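Local structure of calcium uptake protein 2, mitochondrial (Homo sapiens, 6LB7) at residues A104-M107 and N113-I116; M107-G112 and K118-K123; Q159-G164 and R177-N182. The protein binds calcium at an EF-hand and probably helps to regulate calcium uptake into mitochondria. All coordinates share one frame; numbering follows the deposited sequence.

Interaction 1. Residues A104-M107 and N113-I116. With CA (calcium ion), chain F.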
# COMPACT_ATOMS: atom_id res chain seq x y z
N ALA B 104 0.92 -4.73 -12.75
CA ALA B 104 1.56 -3.91 -13.77
C ALA B 104 1.03 -4.27 -15.16
O ALA B 104 0.83 -3.39 -16.00
CB ALA B 104 3.08 -4.07 -13.73
N PHE B 105 0.84 -5.56 -15.41
CA PHE B 105 0.31 -6.00 -16.71
C PHE B 105 -1.08 -5.43 -16.93
O PHE B 105 -1.38 -4.84 -17.98
CB PHE B 105 0.30 -7.54 -16.77
CG PHE B 105 -0.25 -8.10 -18.05
CD1 PHE B 105 0.56 -8.27 -19.16
CD2 PHE B 105 -1.60 -8.48 -18.14
CE1 PHE B 105 0.06 -8.79 -20.35
CE2 PHE B 105 -2.11 -9.00 -19.32
CZ PHE B 105 -1.29 -9.15 -20.43
N LYS B 106 -1.95 -5.56 -15.93
CA LYS B 106 -3.34 -5.15 -16.08
C LYS B 106 -3.48 -3.64 -16.13
O LYS B 106 -4.42 -3.13 -16.74
CB LYS B 106 -4.19 -5.73 -14.94
CG LYS B 106 -4.40 -7.24 -15.01
CD LYS B 106 -4.91 -7.71 -16.40
CE LYS B 106 -6.39 -7.33 -16.67
NZ LYS B 106 -6.75 -7.44 -18.14
N MET B 107 -2.53 -2.90 -15.51
CA MET B 107 -2.54 -1.44 -15.62
C MET B 107 -2.33 -1.00 -17.06
O MET B 107 -2.92 -0.01 -17.50
CB MET B 107 -1.46 -0.82 -14.72
CG MET B 107 -1.80 -0.77 -13.24
SD MET B 107 -3.23 0.28 -12.94
CE MET B 107 -2.56 1.90 -13.32
N ASN B 113 -8.29 -7.03 -23.00
CA ASN B 113 -8.26 -8.25 -23.81
C ASN B 113 -7.10 -9.15 -23.44
O ASN B 113 -6.76 -10.06 -24.21
CB ASN B 113 -8.26 -7.92 -25.31
CG ASN B 113 -6.93 -7.33 -25.80
OD1 ASN B 113 -6.05 -7.00 -25.00
ND2 ASN B 113 -6.81 -7.17 -27.11
N GLU B 114 -6.47 -8.93 -22.28
CA GLU B 114 -5.46 -9.81 -21.70
C GLU B 114 -4.19 -9.88 -22.52
O GLU B 114 -3.41 -10.82 -22.40
CB GLU B 114 -6.02 -11.22 -21.50
CG GLU B 114 -7.36 -11.24 -20.80
CD GLU B 114 -7.27 -10.82 -19.34
OE1 GLU B 114 -6.15 -10.58 -18.84
OE2 GLU B 114 -8.33 -10.73 -18.68
N MET B 115 -3.97 -8.88 -23.38
CA MET B 115 -2.78 -8.78 -24.18
C MET B 115 -2.39 -7.31 -24.22
O MET B 115 -3.25 -6.43 -24.33
CB MET B 115 -3.00 -9.29 -25.61
CG MET B 115 -3.57 -10.67 -25.69
SD MET B 115 -4.50 -11.01 -27.18
CE MET B 115 -3.58 -10.20 -28.33
N ILE B 116 -1.11 -7.04 -24.13
CA ILE B 116 -0.65 -5.67 -24.26
C ILE B 116 -0.22 -5.45 -25.69
O ILE B 116 0.55 -6.23 -26.26
CB ILE B 116 0.50 -5.38 -23.28
CG1 ILE B 116 -0.03 -5.40 -21.85
CG2 ILE B 116 1.11 -4.03 -23.65
CD1 ILE B 116 1.09 -5.32 -20.83
CA CA F . -4.88 -4.85 -24.55
O HOH W 1 -5.12 -4.43 -27.12
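Phe105 reaches from the last turns of helix 99-108 towards the middle of the calcium loop and packs against Ile116. With CG anti to the backbone N (chi1 179°), its ring leaves the helix towards Glu114 and Ile116, and the side chains of Phe105 and Ile116 run past each other in opposite directions. CD1 of Phe105 lies 3.4 Å from CD1 of Ile116, a tight apolar contact that CE1 of the ring extends along CG1 of the same isoleucine. Farther out, CZ of Phe105 approaches the backbone O of Glu114 at 3.3 Å, and this carbonyl sits at the ring edge, near its plane. The same ring makes edge-to-face contacts with Tyr173 and Phe176, and both Phe105 and Ile116 are buried. Replacing Phe105 by an alanine removes the whole ring, which would probably open a gap beside Ile116 and leave Tyr173 and Phe176 without their shared aromatic partner.

The other flank is looser. The chain of Lys106, bent at chi2 and chi3, brings NZ 3.3 Å from OE1 of the exposed Glu114 in a salt bridge whose hydrogen bond is weak; the stronger partner of the ammonium group is Asp109.

Within the loop itself, Asn113 OD1 binds the calcium ion at 2.5 Å and also accepts a hydrogen bond from Met115 N, which comes from above the carbonyl plane, closing an Asx turn. The backbone O of Met115 binds the ion at 2.3 Å. A hydrophobic isoleucine beside a backbone-carbonyl ligand, packed on an aromatic of the entering helix, is the arrangement of a canonical EF-hand.

Interaction 2. Residues M107-G112 and K118-K123. With CA (calcium ion), chain F.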
# COMPACT_ATOMS: atom_id res chain seq x y z
N MET B 107 -2.53 -2.90 -15.51
CA MET B 107 -2.54 -1.44 -15.62
C MET B 107 -2.33 -1.00 -17.06
O MET B 107 -2.92 -0.01 -17.50
CB MET B 107 -1.46 -0.82 -14.72
CG MET B 107 -1.80 -0.77 -13.24
SD MET B 107 -3.23 0.28 -12.94
CE MET B 107 -2.56 1.90 -13.32
N LEU B 108 -1.49 -1.72 -17.79
CA LEU B 108 -1.18 -1.39 -19.18
C LEU B 108 -2.21 -1.92 -20.17
O LEU B 108 -2.36 -1.35 -21.26
CB LEU B 108 0.21 -1.93 -19.54
CG LEU B 108 1.44 -1.26 -18.93
CD1 LEU B 108 2.69 -2.11 -19.17
CD2 LEU B 108 1.63 0.12 -19.52
N ASP B 109 -2.90 -3.02 -19.85
CA ASP B 109 -3.90 -3.64 -20.73
C ASP B 109 -5.25 -2.96 -20.52
O ASP B 109 -6.17 -3.49 -19.90
CB ASP B 109 -3.99 -5.14 -20.46
CG ASP B 109 -5.09 -5.85 -21.29
OD1 ASP B 109 -5.31 -5.51 -22.48
OD2 ASP B 109 -5.71 -6.76 -20.73
N THR B 110 -5.37 -1.75 -21.07
CA THR B 110 -6.54 -0.94 -20.78
C THR B 110 -7.80 -1.40 -21.50
O THR B 110 -8.90 -1.11 -21.02
CB THR B 110 -6.25 0.52 -21.10
OG1 THR B 110 -5.70 0.59 -22.42
CG2 THR B 110 -5.22 1.08 -20.11
N ASP B 111 -7.70 -2.08 -22.64
CA ASP B 111 -8.95 -2.60 -23.19
C ASP B 111 -9.36 -3.93 -22.55
O ASP B 111 -10.45 -4.42 -22.83
CB ASP B 111 -8.87 -2.74 -24.72
CG ASP B 111 -7.92 -3.81 -25.18
OD1 ASP B 111 -7.82 -4.00 -26.41
OD2 ASP B 111 -7.26 -4.46 -24.34
N GLY B 112 -8.50 -4.51 -21.71
CA GLY B 112 -8.88 -5.72 -21.00
C GLY B 112 -8.89 -7.00 -21.80
O GLY B 112 -9.47 -7.99 -21.34
N LYS B 118 1.29 -2.71 -28.74
CA LYS B 118 2.22 -1.60 -28.83
C LYS B 118 1.54 -0.28 -28.47
O LYS B 118 2.11 0.55 -27.76
CB LYS B 118 2.83 -1.53 -30.23
CG LYS B 118 3.97 -0.50 -30.36
CD LYS B 118 4.70 -0.65 -31.68
CE LYS B 118 5.80 0.41 -31.81
NZ LYS B 118 6.64 0.22 -33.03
N ARG B 119 0.29 -0.11 -28.91
CA ARG B 119 -0.45 1.13 -28.66
C ARG B 119 -0.68 1.34 -27.17
O ARG B 119 -0.64 2.48 -26.68
CB ARG B 119 -1.79 1.11 -29.40
CG ARG B 119 -2.88 1.95 -28.75
CD ARG B 119 -4.26 1.75 -29.43
NE ARG B 119 -4.64 0.34 -29.48
CZ ARG B 119 -4.49 -0.44 -30.55
NH1 ARG B 119 -3.96 0.06 -31.66
NH2 ARG B 119 -4.85 -1.71 -30.51
N GLU B 120 -0.92 0.26 -26.43
CA GLU B 120 -1.09 0.37 -24.99
C GLU B 120 0.23 0.65 -24.28
O GLU B 120 0.28 1.40 -23.30
CB GLU B 120 -1.72 -0.91 -24.45
CG GLU B 120 -3.17 -1.08 -24.91
CD GLU B 120 -3.73 -2.43 -24.53
OE1 GLU B 120 -2.99 -3.44 -24.69
OE2 GLU B 120 -4.89 -2.49 -24.09
N PHE B 121 1.32 0.04 -24.75
CA PHE B 121 2.63 0.31 -24.15
C PHE B 121 3.02 1.76 -24.39
O PHE B 121 3.70 2.37 -23.56
CB PHE B 121 3.67 -0.64 -24.73
CG PHE B 121 4.96 -0.70 -23.96
CD1 PHE B 121 4.99 -1.27 -22.69
CD2 PHE B 121 6.14 -0.22 -24.52
CE1 PHE B 121 6.19 -1.35 -21.98
CE2 PHE B 121 7.34 -0.29 -23.81
CZ PHE B 121 7.36 -0.87 -22.55
N PHE B 122 2.58 2.33 -25.51
CA PHE B 122 2.91 3.70 -25.87
C PHE B 122 2.30 4.70 -24.90
O PHE B 122 2.73 5.86 -24.87
CB PHE B 122 2.44 3.98 -27.31
CG PHE B 122 2.92 5.29 -27.84
CD1 PHE B 122 4.24 5.44 -28.25
CD2 PHE B 122 2.07 6.37 -27.93
CE1 PHE B 122 4.70 6.65 -28.74
CE2 PHE B 122 2.52 7.59 -28.43
CZ PHE B 122 3.84 7.73 -28.83
N LYS B 123 1.31 4.29 -24.11
CA LYS B 123 0.76 5.19 -23.10
C LYS B 123 1.83 5.67 -22.13
O LYS B 123 1.76 6.81 -21.64
CB LYS B 123 -0.36 4.47 -22.34
CG LYS B 123 -1.06 5.34 -21.30
CD LYS B 123 -2.08 4.53 -20.49
CE LYS B 123 -1.38 3.51 -19.58
NZ LYS B 123 -2.29 2.40 -19.14
CA CA F . -4.88 -4.85 -24.55
O HOH W 2 -1.78 1.25 -21.58
O HOH W 1 -5.12 -4.43 -27.12
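Glu120 is the first residue of 118-123 to meet the opposite segment, and it has the largest share of the buried surface. Its CB lies 3.3 Å from the backbone O of Leu108, and the chain, extended beyond CG (chi2 172°), delivers the carboxylate to the calcium ion. OE1 and OE2 of Glu120 both bind the metal at 2.4 Å. OE2 also accepts a nearly straight hydrogen bond from Asp111 N (178°), while Glu117 N holds OE1, so both oxygens are gripped twice. The carboxylates of Asp109 and Asp111 are turned steeply against that of Glu120, and they add OD1 of Asp109 at 2.2 Å and OD2 of Asp111 at 2.4 Å from the ion; OD2 of Asp109 accepts from the backbone N of Glu114.

Phe121, next along the helix, turns its ring edge to CD1 of Leu108, 4.3 Å from its own CD1. One turn after Glu120, Lys123 bends at chi3 and meets CG2 of Thr110 tip to tip through NZ. A water bridges NZ of Lys123 to the carbonyls of Leu108 and Glu120, donating to both oxygens.

The calcium ion probably offsets much of the charge of three carboxylates otherwise likely to repel one another, and through Glu120 ties helix 118-129 to the loop start after helix 99-108.

Interaction 3. Residues Q159-G164 and R177-N182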
# COMPACT_ATOMS: atom_id res chain seq x y z
N GLN B 159 10.38 -2.54 -27.44
CA GLN B 159 9.26 -2.59 -28.38
C GLN B 159 9.45 -3.70 -29.40
O GLN B 159 8.49 -4.37 -29.78
CB GLN B 159 9.08 -1.23 -29.05
CG GLN B 159 8.67 -0.14 -28.09
CD GLN B 159 8.38 1.16 -28.80
OE1 GLN B 159 7.23 1.48 -29.06
NE2 GLN B 159 9.43 1.90 -29.13
N MET B 160 10.69 -3.94 -29.83
CA MET B 160 11.00 -5.09 -30.69
C MET B 160 10.68 -6.41 -30.00
O MET B 160 10.00 -7.27 -30.57
CB MET B 160 12.48 -5.08 -31.07
CG MET B 160 12.91 -3.89 -31.88
SD MET B 160 12.40 -4.13 -33.58
CE MET B 160 12.59 -5.91 -33.73
N ARG B 161 11.22 -6.60 -28.79
CA ARG B 161 11.03 -7.85 -28.07
C ARG B 161 9.56 -8.12 -27.82
O ARG B 161 9.10 -9.27 -27.94
CB ARG B 161 11.81 -7.77 -26.76
CG ARG B 161 11.45 -8.75 -25.70
CD ARG B 161 11.81 -10.14 -26.01
NE ARG B 161 12.41 -10.74 -25.01
CZ ARG B 161 11.95 -11.69 -24.44
NH1 ARG B 161 10.88 -12.14 -24.76
NH2 ARG B 161 12.56 -12.17 -23.53
N PHE B 162 8.78 -7.09 -27.50
CA PHE B 162 7.39 -7.27 -27.12
C PHE B 162 6.45 -7.29 -28.32
O PHE B 162 5.50 -8.08 -28.34
CB PHE B 162 6.95 -6.16 -26.14
CG PHE B 162 7.65 -6.22 -24.79
CD1 PHE B 162 8.18 -7.41 -24.31
CD2 PHE B 162 7.77 -5.07 -24.00
CE1 PHE B 162 8.83 -7.46 -23.07
CE2 PHE B 162 8.42 -5.12 -22.76
CZ PHE B 162 8.95 -6.31 -22.29
N PHE B 163 6.70 -6.45 -29.33
CA PHE B 163 5.71 -6.23 -30.38
C PHE B 163 6.20 -6.40 -31.82
O PHE B 163 5.40 -6.21 -32.74
CB PHE B 163 5.11 -4.82 -30.22
CG PHE B 163 4.80 -4.45 -28.80
CD1 PHE B 163 5.42 -3.38 -28.19
CD2 PHE B 163 3.90 -5.20 -28.05
CE1 PHE B 163 5.13 -3.04 -26.86
CE2 PHE B 163 3.62 -4.88 -26.72
CZ PHE B 163 4.24 -3.80 -26.13
N GLY B 164 7.46 -6.77 -32.06
CA GLY B 164 7.98 -6.79 -33.41
C GLY B 164 8.12 -5.38 -33.98
O GLY B 164 7.78 -4.39 -33.34
N ARG B 177 5.22 -11.73 -17.61
CA ARG B 177 5.66 -12.18 -16.29
C ARG B 177 7.06 -12.77 -16.34
O ARG B 177 7.88 -12.52 -15.45
CB ARG B 177 4.68 -13.22 -15.74
CG ARG B 177 5.15 -13.89 -14.45
CD ARG B 177 4.21 -14.99 -13.94
NE ARG B 177 3.82 -15.92 -15.00
CZ ARG B 177 4.59 -16.92 -15.43
NH1 ARG B 177 5.79 -17.15 -14.90
NH2 ARG B 177 4.15 -17.70 -16.41
N ARG B 178 7.35 -13.60 -17.34
CA ARG B 178 8.65 -14.26 -17.44
C ARG B 178 9.77 -13.24 -17.67
O ARG B 178 10.88 -13.39 -17.14
CB ARG B 178 8.60 -15.30 -18.55
CG ARG B 178 9.81 -16.09 -18.72
CD ARG B 178 9.61 -17.25 -19.67
NE ARG B 178 8.93 -18.27 -19.11
CZ ARG B 178 9.40 -19.05 -18.30
NH1 ARG B 178 10.57 -18.93 -17.98
NH2 ARG B 178 8.72 -19.95 -17.82
N PHE B 179 9.50 -12.23 -18.50
CA PHE B 179 10.48 -11.18 -18.73
C PHE B 179 10.80 -10.42 -17.44
O PHE B 179 11.97 -10.14 -17.15
CB PHE B 179 9.97 -10.21 -19.80
CG PHE B 179 10.99 -9.19 -20.22
CD1 PHE B 179 11.06 -7.96 -19.57
CD2 PHE B 179 11.89 -9.47 -21.22
CE1 PHE B 179 12.01 -7.02 -19.94
CE2 PHE B 179 12.83 -8.53 -21.60
CZ PHE B 179 12.88 -7.31 -20.95
N MET B 180 9.78 -10.08 -16.64
CA MET B 180 10.00 -9.36 -15.39
C MET B 180 10.71 -10.22 -14.35
O MET B 180 11.60 -9.74 -13.64
CB MET B 180 8.67 -8.85 -14.83
CG MET B 180 7.90 -7.97 -15.81
SD MET B 180 8.93 -6.70 -16.59
CE MET B 180 8.11 -6.51 -18.17
N GLU B 181 10.31 -11.49 -14.21
CA GLU B 181 11.06 -12.41 -13.36
C GLU B 181 12.52 -12.48 -13.81
O GLU B 181 13.43 -12.49 -12.98
CB GLU B 181 10.45 -13.82 -13.40
CG GLU B 181 9.05 -13.97 -12.77
CD GLU B 181 8.38 -15.31 -13.16
OE1 GLU B 181 7.33 -15.66 -12.57
OE2 GLU B 181 8.89 -15.98 -14.09
N ASN B 182 12.75 -12.56 -15.12
CA ASN B 182 14.11 -12.71 -15.62
C ASN B 182 14.91 -11.42 -15.48
O ASN B 182 16.13 -11.47 -15.32
CB ASN B 182 14.06 -13.15 -17.08
CG ASN B 182 13.81 -14.67 -17.23
OD1 ASN B 182 14.10 -15.45 -16.33
ND2 ASN B 182 13.25 -15.08 -18.37
O HOH W 3 11.79 -13.61 -20.69
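Phe162 and Phe179 meet as a T-shaped pair, ring centroids 5.1 Å apart and planes at 80°, with the edge of Phe162 directed at the face of Phe179. On the Phe162 side, CB lies over the centre of the neighbouring Phe163 ring, 3.4 Å above its plane. CG is anti to the carbonyl carbon (chi1 -66°), and from there the ring extends across to helix 173-196. CE1 of Phe162 comes to 4.0 Å from CG of Phe179. CZ, the tip, goes deepest: it stands over the ring of Phe179, offset toward the rim, 3.8 Å from CD1 of Phe179, and also touches CE of Met180 at 4.2 Å.

Arg161 approaches the same phenylalanine differently. The guanidinium plane stands nearly perpendicular to the Phe179 ring, and CD2 of Phe179 lies over one guanidinium face, 3.6 Å from Arg161 NH2. That nitrogen is at the ring edge, so the arginine does not cover the face used by Phe162. Its NH2 also donates to a water that accepts a second bond from ND2 of Asn182.

The facing segments run at 142°, roughly antiparallel, with axes 12.8 Å apart, so long side chains bridge the space between them. Phe72 adds a cation-pi contact to Arg161 and an edge-to-face contact to Phe179; Met180 packs on Phe89 and Ile93 of helix 84-94, and Phe162 rests on Leu171 of strand 171-172.

Interactions 1 and 2 are two halves of one EF-hand, their centres about 7 Å apart; they share Met107, helix 99-108, the calcium ion and one water ligand. Together, five residues supply six ligand atoms, and the water is the seventh. Interaction 3 follows later in the chain, its centre about 13 Å from that of interaction 1 and 14 Å from that of interaction 2, and joins helix 157-163 to helix 173-196. The two regions meet through Phe163, which packs on Phe121 and Ile116, and through the strand pair 115-116 and 171-172. The calcium-bound loop thus packs against a second helical pair, which itself holds no ligand of this ion, consistent with a paired EF-hand lobe.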